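Local coordinates for protein 4-methyl-5(B-hydroxyethyl)-thiazole monophosphate biosynthesis enzyme (Vibrio cholerae O1 biovar El Tor, PDB 3OT1) that is of unknown function but belongs to the DJ-1/PfpI family and is named for a possible role in making the thiazole phosphate of thiamine, at residues A[14-19]-A[39-44]; A[25-30]-A[165-170]; A[67-72]-A[98-103]; A[113-118]-A[133-138]; A[125-130]-A[150-155]. All coordinates share one frame; numbering follows the deposited sequence.

Contact 1 of 5, residues A[14-19]-A[39-44]; sequences VPVAHG and VTMAAV
V14 and V16 run beside T40, A42 and V44 in parallel register, and four backbone bonds stitch the pair together. The chain at 14-16 alternately gives and takes: V14 N reaches T40 O at 2.8 Å, V14 O receives A42 N, V16 N goes to A42 O, and V16 O receives V44 N at 2.8 Å. Packing is tight on the face that carries V14, V16, M41 and A43, which is turned to helix 22-34. V14 CG2 meets V39 CG1 at 3.7 Å. The M41 selenomethionine chain bends at its last torsion (chi3 64°), which brings CE to 3.8 Å from V16 CG1; M41 has two conformers, and this touch belongs to one of them. P15 and A42 look to the other face, where F87 and C67 pack on them. Past V16 the strands give way to loop. A17 CB still leans on V44 CB at 3.9 Å, but the next link is a water that accepts from H18 N (3.0 Å) and donates to V44 O, while H18 is exposed and its ring leads away from 39-44. Two neighbouring parallel strands joined through helix 22-34 make the beta-alpha-beta crossover unit that opens the DJ-1 fold.

Contact 2 of 5, residues A[25-30]-A[165-170]; sequences TVIIVD and TALEFA
A166 O takes the amide hydrogen of A170 N at 2.9 Å, an ordinary helical bond one turn long that sets the two alanine methyls on the same side of helix 166-178, both pointing at helix 22-34. The two short helical segments run 8.9 Å apart at closest approach, their directions 32° from parallel. I27 packs on A166. Its CG2 is anti to the backbone N and lies closest to backbone, 3.6 Å from L167 N, with the A166 and L167 beta carbons just beyond, while CD1 comes down on A166 CB at 3.9 Å. One turn further, A170 CB rests 4.2 Å from I28 CA, so the small methyl lets the two backbones come close. The longer branch of I28 goes to F169: CD1 touches F169 CE2 at 3.7 Å, at the rim of the ring and near its plane, and CG1 also lies in that plane. The F169 ring can meet it because CG is anti to the backbone N (chi1 167°). A108, I110, L158 and S160 of the central sheet pack on the same ring. Helix 22-34 also serves the dimer, since apolar side chains of the neighbouring subunit pack on I27 and V29. Every touch between the segments is carbon on carbon or carbon on a backbone atom, which implies that burial and close fit, rather than directed polar bonds, hold the pair together.

Contact 3 of 5, residues A[67-72]-A[98-103]; sequences CSAEAF and DAFSQQ
The 3-10 turn 69-71 lies against the last part of helix 91-102, with A69 CA and F100 CA 5.7 Å apart. A69 carries the centre of the contact: its CB sits over one face of the F100 ring in a CH-pi contact, 4.0 Å from the centroid and 20° off the ring normal, shifted toward the rim at CD2 and CE2. The same methyl touches A99 CB at 3.8 Å. At the edge of the ring, near its plane, F72 CB comes to 3.6 Å from F100 CZ, so F100 is met on a face by A69 and at an edge by F72. L13 of strand 11-16 packs on both phenylalanines. Q103 closes the outer side; its chain is extended beyond CG, and OE1 comes to 3.7 Å from A69 CB. A water donates to E70 OE2 and accepts from Q103 NE2 at 2.9 Å; E70 has two conformers, and the bridge is described for one. The ammonium of K105 bonds Q103 OE1, A69 O and F72 O. An apolar patch under a polar rim results, and three neutral oxygens probably keep that lysine protonated.

Contact 4 of 5, residues A[113-118]-A[133-138]; sequences TPALVF and PNFFDH
H138 CB starts 3.7 Å from A115 CB, and one side of the ring that follows, CG, CD2 and NE2, keeps to helix 113-119. CG is still beside the A115 methyl. CD2 then moves on to L116, 3.9 Å from its CD2, and NE2 at the tip meets that same leucine methyl at 3.8 Å. Leucine and imidazole cross at a slant. Its own segment also packs on the ring: F135 CD1 lies 3.7 Å above one face, toward the rim, while NE2 itself falls in the plane of the F135 ring, at its edge. ND1 is the polar corner. It donates to D137 OD2 at 2.9 Å, with an N-H...O angle of 152°. The oxygen lies in the imidazole plane, although the nitrogen stands 43° out of the carboxylate plane. This His-carboxylate bond fixes how the ring is rotated. F135 packs on the same helix, 113-119: its CB touches A115 CB at 3.6 Å and its CE1 reaches L116 CD2, so the alanine methyl touches two beta carbons. H138 N bonds back to F135 O, consistent with both side chains facing helix 113-119. V81, from the neighbouring helix 81-88, also packs on F135. Helix 113-119 begins just after strand 106-110, the strand-to-helix junction that carries the nucleophile elbow in the DJ-1 superfamily, and the 133-138 turns lie over its first turn.

Contact 5 of 5, residues A[125-130]-A[150-155]; sequences VGARMT and CYYATQ
Y152 lies flat beneath the peptide that joins A127 to R128, where the outermost strand of the DJ-1 fold within this chain, 149-152, meets the loop 125-130. R128 N stands 3.5 Å above the centre of the ring, and A127 CA, over the same face nearer the rim, makes a CH-pi contact 3.9 Å from the centroid. A127 CB adds a touch on CD2 at 3.5 Å. R128 crosses the tyrosine at about a right angle, its CB 3.7 Å from Y152 CD1; Y152 CG is anti to the backbone N (chi1 -174°), which directs it to the loop. The next shell is polar. Q155, whose CG lies in the ring plane at its edge, carries NE2 to V125 O at 3.0 Å, nearly straight at 165°, with the donor above the carbonyl plane. At the other end a water lies within donating range of R128 O and C150 O, though more acceptors compete for it than it has protons. Further out, the loop is held by its own neighbours: M129 pairs through its backbone with R143 and S145, R143 also bonds G126 O, and T130 OG1 bonds S145 O. T130 N goes to T159 OG1 on strand 157-160, which pairs with 149-152. At that end, T130 CG2 rests 4.1 Å from C150 CB.

All five contacts fall within one DJ-1/PfpI domain built round a mixed sheet with helices on both faces. Contacts 1 and 2 share the unit 11-16, 22-34, 38-43 and touch, T25 and V29 packing on V16, V39 and M41. Contact 2 closes the longest loop, with contacts 3, 4 and 5 nested inside it, so helix 166-178 returns to the chain's start. Contact 3 touches contact 1 through C67 and F72. Contacts 4 and 5 alternate along the chain and touch through P114, F118, M129 and T130. Contacts 1 and 5 lie about 23 Å apart between centres yet reach the same sheet, so the first crossover, late helix and sheet edge form one compact fold.

Contact 1 of 5, residues A[14-19]-A[39-44]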
# COMPACT_ATOMS: atom_id res chain seq x y z
N VAL A 14 -0.85 11.23 10.77
CA VAL A 14 -0.31 9.89 10.59
C VAL A 14 1.15 9.89 11.05
O VAL A 14 2.07 10.27 10.31
CB VAL A 14 -0.40 9.42 9.12
CG1 VAL A 14 0.14 7.99 8.98
CG2 VAL A 14 -1.83 9.49 8.63
N PRO A 15 1.40 9.46 12.29
CA PRO A 15 2.77 9.32 12.76
C PRO A 15 3.48 8.19 12.03
O PRO A 15 2.87 7.18 11.68
CB PRO A 15 2.60 8.97 14.23
CG PRO A 15 1.25 9.50 14.56
CD PRO A 15 0.44 9.18 13.37
N VAL A 16 4.78 8.38 11.81
CA VAL A 16 5.64 7.36 11.23
C VAL A 16 6.92 7.28 12.03
O VAL A 16 7.38 8.28 12.60
CB VAL A 16 5.94 7.67 9.74
CG1 VAL A 16 4.66 7.56 8.94
CG2 VAL A 16 6.62 9.01 9.54
N ALA A 17 7.51 6.10 12.05
CA ALA A 17 8.77 5.87 12.77
C ALA A 17 9.64 4.93 11.97
O ALA A 17 9.20 4.25 11.06
CB ALA A 17 8.49 5.24 14.16
N HIS A 18 10.92 4.89 12.33
CA HIS A 18 11.81 3.85 11.86
C HIS A 18 11.15 2.51 12.14
O HIS A 18 10.79 2.22 13.27
CB HIS A 18 13.13 3.98 12.56
CG HIS A 18 14.18 3.02 12.10
ND1 HIS A 18 15.30 2.75 12.86
CD2 HIS A 18 14.27 2.26 10.99
CE1 HIS A 18 16.05 1.87 12.22
NE2 HIS A 18 15.44 1.55 11.09
N GLY A 19 10.95 1.71 11.12
CA GLY A 19 10.32 0.43 11.28
C GLY A 19 8.83 0.39 11.07
O GLY A 19 8.24 -0.69 11.16
N VAL A 39 -3.80 15.30 5.01
CA VAL A 39 -3.08 14.29 5.78
C VAL A 39 -1.67 14.74 6.05
O VAL A 39 -0.93 15.09 5.13
CB VAL A 39 -3.06 12.94 5.03
CG1 VAL A 39 -2.34 11.88 5.87
CG2 VAL A 39 -4.48 12.49 4.63
N THR A 40 -1.29 14.75 7.32
CA THR A 40 0.03 15.11 7.76
C THR A 40 0.76 13.87 8.27
O THR A 40 0.32 13.25 9.24
CB THR A 40 -0.06 16.10 8.92
OG1 THR A 40 -0.74 17.27 8.46
CG2 THR A 40 1.31 16.48 9.45
N MSE A 41 1.91 13.58 7.67
CA MSE A 41 2.77 12.51 8.13
C MSE A 41 3.77 13.21 9.03
O MSE A 41 4.35 14.24 8.65
CB MSE A 41 3.49 11.86 6.95
CG MSE A 41 2.55 11.23 5.93
SE MSE A 41 3.49 10.44 4.43
CE MSE A 41 4.40 9.11 5.44
N ALA A 42 3.96 12.68 10.24
CA ALA A 42 4.82 13.29 11.24
C ALA A 42 5.74 12.24 11.82
O ALA A 42 5.30 11.18 12.20
CB ALA A 42 3.97 13.94 12.34
N ALA A 43 7.03 12.53 11.85
CA ALA A 43 8.04 11.55 12.25
C ALA A 43 8.31 11.54 13.74
O ALA A 43 8.57 12.58 14.33
CB ALA A 43 9.34 11.82 11.52
N VAL A 44 8.37 10.34 14.30
CA VAL A 44 8.96 10.10 15.60
C VAL A 44 10.47 10.26 15.51
O VAL A 44 11.12 9.71 14.61
CB VAL A 44 8.65 8.68 16.06
CG1 VAL A 44 9.40 8.34 17.37
CG2 VAL A 44 7.17 8.49 16.25
O HOH W 1 11.68 6.92 14.37

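Contact 2 of 5, residues A[25-30]-A[165-170]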
# COMPACT_ATOMS: atom_id res chain seq x y z
N THR A 25 1.24 2.36 5.94
CA THR A 25 1.32 3.81 6.02
C THR A 25 0.82 4.47 4.75
O THR A 25 -0.00 5.39 4.80
CB THR A 25 2.78 4.25 6.30
OG1 THR A 25 3.23 3.69 7.54
CG2 THR A 25 2.87 5.76 6.39
N VAL A 26 1.34 4.04 3.61
CA VAL A 26 1.05 4.70 2.36
C VAL A 26 -0.38 4.40 1.91
O VAL A 26 -1.04 5.28 1.35
CB VAL A 26 2.12 4.37 1.31
CG1 VAL A 26 1.73 4.94 -0.04
CG2 VAL A 26 3.47 4.91 1.76
N ILE A 27 -0.89 3.21 2.17
CA ILE A 27 -2.30 2.93 1.91
C ILE A 27 -3.18 3.89 2.69
O ILE A 27 -4.14 4.45 2.15
CB ILE A 27 -2.66 1.46 2.21
CG1 ILE A 27 -2.02 0.52 1.18
CG2 ILE A 27 -4.21 1.28 2.26
CD1 ILE A 27 -2.04 -0.96 1.58
N ILE A 28 -2.88 4.09 3.96
CA ILE A 28 -3.67 5.02 4.78
C ILE A 28 -3.60 6.42 4.20
O ILE A 28 -4.64 7.05 4.00
CB ILE A 28 -3.18 4.99 6.25
CG1 ILE A 28 -3.48 3.64 6.90
CG2 ILE A 28 -3.80 6.14 7.03
CD1 ILE A 28 -2.64 3.32 8.13
N VAL A 29 -2.40 6.92 3.96
CA VAL A 29 -2.27 8.30 3.51
C VAL A 29 -2.97 8.50 2.16
O VAL A 29 -3.75 9.42 1.98
CB VAL A 29 -0.78 8.71 3.43
CG1 VAL A 29 -0.65 10.05 2.75
CG2 VAL A 29 -0.15 8.72 4.83
N ASP A 30 -2.65 7.64 1.21
CA ASP A 30 -3.16 7.76 -0.16
C ASP A 30 -4.69 7.70 -0.15
O ASP A 30 -5.37 8.55 -0.72
CB ASP A 30 -2.52 6.64 -1.01
CG ASP A 30 -2.87 6.65 -2.46
OD1 ASP A 30 -3.98 7.00 -2.86
OD2 ASP A 30 -1.95 6.23 -3.21
N THR A 165 -5.53 -5.85 5.25
CA THR A 165 -6.74 -5.16 5.70
C THR A 165 -6.61 -3.65 5.66
O THR A 165 -7.55 -2.95 6.04
CB THR A 165 -7.18 -5.62 7.12
OG1 THR A 165 -6.24 -5.12 8.08
CG2 THR A 165 -7.33 -7.14 7.22
N ALA A 166 -5.48 -3.12 5.20
CA ALA A 166 -5.22 -1.71 5.33
C ALA A 166 -6.18 -0.85 4.49
O ALA A 166 -6.59 0.21 4.91
CB ALA A 166 -3.76 -1.38 5.02
N LEU A 167 -6.48 -1.30 3.26
CA LEU A 167 -7.42 -0.58 2.43
C LEU A 167 -8.82 -0.57 3.07
O LEU A 167 -9.49 0.47 3.15
CB LEU A 167 -7.42 -1.22 1.06
CG LEU A 167 -8.25 -0.56 -0.00
CD1 LEU A 167 -8.03 0.93 -0.02
CD2 LEU A 167 -7.94 -1.19 -1.37
N GLU A 168 -9.27 -1.73 3.56
CA GLU A 168 -10.55 -1.83 4.25
C GLU A 168 -10.59 -0.89 5.45
O GLU A 168 -11.59 -0.22 5.69
CB GLU A 168 -10.76 -3.27 4.73
CG GLU A 168 -10.99 -4.26 3.61
CD GLU A 168 -10.62 -5.66 4.04
OE1 GLU A 168 -11.41 -6.28 4.76
OE2 GLU A 168 -9.53 -6.15 3.67
N PHE A 169 -9.50 -0.83 6.19
CA PHE A 169 -9.36 0.03 7.37
C PHE A 169 -9.45 1.50 6.99
O PHE A 169 -10.18 2.28 7.64
CB PHE A 169 -8.01 -0.33 8.01
CG PHE A 169 -7.48 0.62 9.06
CD1 PHE A 169 -8.00 0.65 10.34
CD2 PHE A 169 -6.35 1.37 8.80
CE1 PHE A 169 -7.42 1.41 11.31
CE2 PHE A 169 -5.78 2.15 9.77
CZ PHE A 169 -6.32 2.18 11.03
N ALA A 170 -8.66 1.94 6.01
CA ALA A 170 -8.67 3.33 5.59
C ALA A 170 -10.06 3.75 5.06
O ALA A 170 -10.52 4.86 5.35
CB ALA A 170 -7.58 3.59 4.57

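Contact 3 of 5, residues A[67-72]-A[98-103]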
# COMPACT_ATOMS: atom_id res chain seq x y z
N CYS A 67 3.32 18.47 16.85
CA CYS A 67 1.93 18.18 16.60
C CYS A 67 1.08 18.42 17.81
O CYS A 67 1.47 18.05 18.91
CB CYS A 67 1.77 16.73 16.20
SG CYS A 67 2.59 16.36 14.64
N SER A 68 -0.06 19.04 17.59
CA SER A 68 -1.04 19.16 18.67
C SER A 68 -2.41 18.76 18.15
O SER A 68 -2.79 19.03 17.00
CB SER A 68 -1.03 20.55 19.30
OG SER A 68 0.17 20.76 20.04
N ALA A 69 -3.12 18.05 19.02
CA ALA A 69 -4.34 17.39 18.63
C ALA A 69 -5.41 18.32 18.10
O ALA A 69 -6.20 17.91 17.28
CB ALA A 69 -4.87 16.54 19.78
N GLU A 70 -5.47 19.59 18.56
CA GLU A 70 -6.55 20.51 18.11
C GLU A 70 -6.47 20.84 16.63
O GLU A 70 -7.46 21.29 16.05
CB GLU A 70 -6.61 21.83 18.91
CG GLU A 70 -5.61 22.91 18.51
CD GLU A 70 -4.20 22.63 18.99
OE1 GLU A 70 -3.27 23.28 18.45
OE2 GLU A 70 -4.03 21.78 19.89
N ALA A 71 -5.30 20.59 16.01
CA ALA A 71 -5.13 20.82 14.58
C ALA A 71 -5.63 19.67 13.72
O ALA A 71 -5.51 19.74 12.50
CB ALA A 71 -3.67 21.10 14.25
N PHE A 72 -6.16 18.62 14.34
CA PHE A 72 -6.56 17.42 13.59
C PHE A 72 -7.91 16.92 14.04
O PHE A 72 -8.34 17.15 15.17
CB PHE A 72 -5.50 16.32 13.78
CG PHE A 72 -4.13 16.75 13.35
CD1 PHE A 72 -3.78 16.71 12.01
CD2 PHE A 72 -3.20 17.22 14.24
CE1 PHE A 72 -2.53 17.12 11.59
CE2 PHE A 72 -1.95 17.63 13.83
CZ PHE A 72 -1.61 17.56 12.48
N ASP A 98 -3.58 10.11 24.21
CA ASP A 98 -4.38 10.66 25.29
C ASP A 98 -5.13 11.92 24.83
O ASP A 98 -6.31 12.09 25.09
CB ASP A 98 -3.51 11.04 26.48
CG ASP A 98 -2.77 9.87 27.12
OD1 ASP A 98 -3.15 8.72 26.92
OD2 ASP A 98 -1.78 10.15 27.83
N ALA A 99 -4.42 12.80 24.13
CA ALA A 99 -5.01 14.08 23.73
C ALA A 99 -6.16 13.88 22.75
O ALA A 99 -7.22 14.49 22.91
CB ALA A 99 -3.96 15.02 23.15
N PHE A 100 -5.97 13.06 21.72
CA PHE A 100 -7.03 12.81 20.74
C PHE A 100 -8.23 12.15 21.40
O PHE A 100 -9.36 12.55 21.19
CB PHE A 100 -6.53 11.92 19.59
CG PHE A 100 -5.86 12.69 18.48
CD1 PHE A 100 -6.56 13.06 17.34
CD2 PHE A 100 -4.53 12.99 18.53
CE1 PHE A 100 -5.97 13.74 16.30
CE2 PHE A 100 -3.89 13.64 17.48
CZ PHE A 100 -4.62 14.02 16.36
N SER A 101 -7.99 11.13 22.21
CA SER A 101 -9.07 10.40 22.82
C SER A 101 -9.86 11.28 23.80
O SER A 101 -11.07 11.18 23.85
CB SER A 101 -8.61 9.09 23.45
OG SER A 101 -7.73 9.32 24.51
N GLN A 102 -9.17 12.17 24.49
CA GLN A 102 -9.83 13.06 25.47
C GLN A 102 -10.48 14.26 24.80
O GLN A 102 -11.15 15.04 25.44
CB GLN A 102 -8.84 13.48 26.53
CG GLN A 102 -8.43 12.31 27.43
CD GLN A 102 -7.24 12.57 28.31
OE1 GLN A 102 -6.96 13.71 28.69
NE2 GLN A 102 -6.57 11.49 28.72
N GLN A 103 -10.32 14.41 23.51
CA GLN A 103 -11.07 15.36 22.69
C GLN A 103 -12.20 14.70 21.91
O GLN A 103 -12.86 15.36 21.11
CB GLN A 103 -10.12 16.10 21.75
CG GLN A 103 -9.20 16.99 22.51
CD GLN A 103 -8.19 17.72 21.66
OE1 GLN A 103 -8.30 17.78 20.44
NE2 GLN A 103 -7.19 18.28 22.31
O HOH W 2 -5.38 20.51 21.88

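Contact 4 of 5, residues A[113-118]-A[133-138]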
# COMPACT_ATOMS: atom_id res chain seq x y z
N THR A 113 0.30 -2.32 16.25
CA THR A 113 0.16 -1.19 17.14
C THR A 113 -0.85 -1.36 18.27
O THR A 113 -0.55 -1.00 19.38
CB THR A 113 -0.04 0.08 16.29
OG1 THR A 113 1.19 0.30 15.59
CG2 THR A 113 -0.38 1.27 17.14
N PRO A 114 -2.04 -1.92 18.00
CA PRO A 114 -2.97 -2.07 19.15
C PRO A 114 -2.37 -2.97 20.24
O PRO A 114 -2.67 -2.77 21.42
CB PRO A 114 -4.22 -2.68 18.51
CG PRO A 114 -4.18 -2.17 17.07
CD PRO A 114 -2.70 -2.23 16.73
N ALA A 115 -1.58 -3.97 19.86
CA ALA A 115 -0.93 -4.87 20.83
C ALA A 115 0.26 -4.21 21.52
O ALA A 115 0.33 -4.17 22.76
CB ALA A 115 -0.50 -6.15 20.13
N LEU A 116 1.22 -3.73 20.74
CA LEU A 116 2.48 -3.25 21.29
C LEU A 116 2.43 -1.84 21.84
O LEU A 116 3.31 -1.46 22.63
CB LEU A 116 3.61 -3.38 20.26
CG LEU A 116 3.91 -4.80 19.80
CD1 LEU A 116 5.10 -4.80 18.85
CD2 LEU A 116 4.14 -5.74 20.98
N VAL A 117 1.40 -1.06 21.46
CA VAL A 117 1.20 0.27 22.00
C VAL A 117 0.02 0.28 22.99
O VAL A 117 0.22 0.55 24.18
CB VAL A 117 1.04 1.35 20.92
CG1 VAL A 117 0.90 2.72 21.60
CG2 VAL A 117 2.22 1.30 19.94
N PHE A 118 -1.19 -0.00 22.53
CA PHE A 118 -2.34 0.19 23.41
C PHE A 118 -2.34 -0.78 24.60
O PHE A 118 -2.46 -0.36 25.75
CB PHE A 118 -3.67 0.06 22.68
CG PHE A 118 -3.88 1.00 21.51
CD1 PHE A 118 -3.17 2.19 21.35
CD2 PHE A 118 -4.86 0.67 20.57
CE1 PHE A 118 -3.43 3.00 20.25
CE2 PHE A 118 -5.11 1.50 19.51
CZ PHE A 118 -4.41 2.65 19.35
N PRO A 133 -2.87 -10.92 13.75
CA PRO A 133 -3.09 -12.22 14.38
C PRO A 133 -1.90 -12.74 15.15
O PRO A 133 -2.08 -13.47 16.13
CB PRO A 133 -3.41 -13.12 13.18
CG PRO A 133 -4.08 -12.23 12.24
CD PRO A 133 -3.34 -10.93 12.35
N ASN A 134 -0.68 -12.40 14.73
CA ASN A 134 0.50 -12.89 15.44
C ASN A 134 0.67 -12.22 16.80
O ASN A 134 1.52 -12.65 17.59
CB ASN A 134 1.77 -12.82 14.56
CG ASN A 134 1.77 -13.83 13.42
OD1 ASN A 134 1.02 -14.82 13.43
ND2 ASN A 134 2.56 -13.56 12.40
N PHE A 135 -0.21 -11.24 17.11
CA PHE A 135 -0.21 -10.55 18.39
C PHE A 135 -1.56 -10.63 19.13
O PHE A 135 -1.74 -9.96 20.14
CB PHE A 135 0.22 -9.08 18.20
CG PHE A 135 1.67 -8.94 17.82
CD1 PHE A 135 2.64 -8.97 18.79
CD2 PHE A 135 2.05 -8.86 16.50
CE1 PHE A 135 3.98 -8.88 18.45
CE2 PHE A 135 3.39 -8.76 16.15
CZ PHE A 135 4.36 -8.78 17.12
N PHE A 136 -2.47 -11.48 18.66
CA PHE A 136 -3.78 -11.62 19.33
C PHE A 136 -3.64 -11.91 20.82
O PHE A 136 -4.46 -11.49 21.63
CB PHE A 136 -4.59 -12.77 18.71
CG PHE A 136 -5.28 -12.46 17.40
CD1 PHE A 136 -5.53 -11.18 16.93
CD2 PHE A 136 -5.78 -13.54 16.68
CE1 PHE A 136 -6.22 -11.02 15.72
CE2 PHE A 136 -6.46 -13.37 15.50
CZ PHE A 136 -6.70 -12.12 15.04
N ASP A 137 -2.59 -12.64 21.18
CA ASP A 137 -2.39 -13.03 22.56
C ASP A 137 -2.06 -11.87 23.51
O ASP A 137 -2.07 -12.04 24.73
CB ASP A 137 -1.35 -14.17 22.67
CG ASP A 137 0.07 -13.75 22.29
OD1 ASP A 137 0.99 -14.53 22.64
OD2 ASP A 137 0.30 -12.69 21.67
N HIS A 138 -1.80 -10.69 22.96
CA HIS A 138 -1.58 -9.49 23.76
C HIS A 138 -2.87 -8.80 24.21
O HIS A 138 -2.83 -7.92 25.06
CB HIS A 138 -0.78 -8.47 22.95
CG HIS A 138 0.67 -8.80 22.81
ND1 HIS A 138 1.14 -10.02 22.37
CD2 HIS A 138 1.76 -8.03 23.02
CE1 HIS A 138 2.46 -10.00 22.34
NE2 HIS A 138 2.86 -8.80 22.74

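Contact 5 of 5, residues A[125-130]-A[150-155]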
# COMPACT_ATOMS: atom_id res chain seq x y z
N VAL A 125 -8.08 1.07 27.53
CA VAL A 125 -8.42 0.03 28.47
C VAL A 125 -9.93 -0.19 28.44
O VAL A 125 -10.72 0.76 28.44
CB VAL A 125 -7.97 0.39 29.90
CG1 VAL A 125 -8.39 -0.69 30.90
CG2 VAL A 125 -6.47 0.55 29.95
N GLY A 126 -10.32 -1.45 28.35
CA GLY A 126 -11.73 -1.78 28.26
C GLY A 126 -12.33 -1.79 26.86
O GLY A 126 -13.45 -2.23 26.70
N ALA A 127 -11.59 -1.35 25.85
CA ALA A 127 -12.12 -1.31 24.48
C ALA A 127 -12.00 -2.65 23.79
O ALA A 127 -11.02 -3.37 23.99
CB ALA A 127 -11.38 -0.27 23.65
N ARG A 128 -12.99 -2.97 22.97
CA ARG A 128 -12.86 -4.06 22.01
C ARG A 128 -11.89 -3.61 20.92
O ARG A 128 -11.97 -2.47 20.44
CB ARG A 128 -14.20 -4.41 21.38
CG ARG A 128 -15.21 -4.97 22.35
CD ARG A 128 -16.33 -5.72 21.68
NE ARG A 128 -15.84 -6.78 20.79
CZ ARG A 128 -15.39 -7.98 21.18
NH1 ARG A 128 -14.99 -8.85 20.25
NH2 ARG A 128 -15.35 -8.34 22.46
N MSE A 129 -10.98 -4.51 20.53
CA MSE A 129 -10.03 -4.22 19.48
C MSE A 129 -9.52 -5.48 18.84
O MSE A 129 -9.51 -6.55 19.45
CB MSE A 129 -8.86 -3.38 19.99
CG MSE A 129 -8.04 -4.07 21.07
SE MSE A 129 -6.64 -2.94 21.79
CE MSE A 129 -7.70 -1.72 22.81
N THR A 130 -9.05 -5.30 17.61
CA THR A 130 -8.30 -6.33 16.91
C THR A 130 -6.87 -5.83 16.71
O THR A 130 -6.50 -4.71 17.10
CB THR A 130 -8.96 -6.74 15.58
OG1 THR A 130 -8.41 -7.97 15.13
CG2 THR A 130 -8.80 -5.72 14.48
N CYS A 150 -12.38 -3.54 13.17
CA CYS A 150 -13.17 -3.46 14.39
C CYS A 150 -13.37 -2.01 14.82
O CYS A 150 -12.39 -1.30 15.09
CB CYS A 150 -12.47 -4.23 15.50
SG CYS A 150 -13.27 -4.09 17.13
N TYR A 151 -14.61 -1.55 14.91
CA TYR A 151 -14.94 -0.25 15.45
C TYR A 151 -15.58 -0.40 16.82
O TYR A 151 -16.51 -1.18 16.99
CB TYR A 151 -15.88 0.52 14.51
CG TYR A 151 -16.19 1.90 15.04
CD1 TYR A 151 -15.17 2.79 15.35
CD2 TYR A 151 -17.50 2.34 15.23
CE1 TYR A 151 -15.41 4.06 15.84
CE2 TYR A 151 -17.75 3.64 15.70
CZ TYR A 151 -16.69 4.48 16.01
OH TYR A 151 -16.88 5.74 16.51
N TYR A 152 -15.03 0.32 17.79
CA TYR A 152 -15.55 0.36 19.15
C TYR A 152 -15.98 1.80 19.46
O TYR A 152 -15.17 2.67 19.79
CB TYR A 152 -14.50 -0.15 20.15
CG TYR A 152 -15.01 -0.26 21.54
CD1 TYR A 152 -15.96 -1.22 21.87
CD2 TYR A 152 -14.58 0.60 22.54
CE1 TYR A 152 -16.45 -1.33 23.17
CE2 TYR A 152 -15.05 0.48 23.83
CZ TYR A 152 -15.99 -0.48 24.13
OH TYR A 152 -16.46 -0.57 25.43
N ALA A 153 -17.27 2.06 19.31
CA ALA A 153 -17.78 3.42 19.30
C ALA A 153 -17.60 4.13 20.64
O ALA A 153 -17.34 5.31 20.66
CB ALA A 153 -19.26 3.43 18.89
N THR A 154 -17.73 3.39 21.73
CA THR A 154 -17.69 3.96 23.08
C THR A 154 -16.42 4.76 23.36
O THR A 154 -16.45 5.75 24.09
CB THR A 154 -17.86 2.81 24.15
OG1 THR A 154 -19.08 2.08 23.89
CG2 THR A 154 -17.88 3.36 25.56
N GLN A 155 -15.30 4.34 22.77
CA GLN A 155 -14.04 5.04 22.93
C GLN A 155 -13.51 5.56 21.58
O GLN A 155 -12.33 5.87 21.45
CB GLN A 155 -13.00 4.15 23.62
CG GLN A 155 -13.36 3.84 25.07
CD GLN A 155 -12.27 3.07 25.76
OE1 GLN A 155 -11.10 3.39 25.62
NE2 GLN A 155 -12.65 2.06 26.53
O HOH W 3 -11.25 -1.26 17.97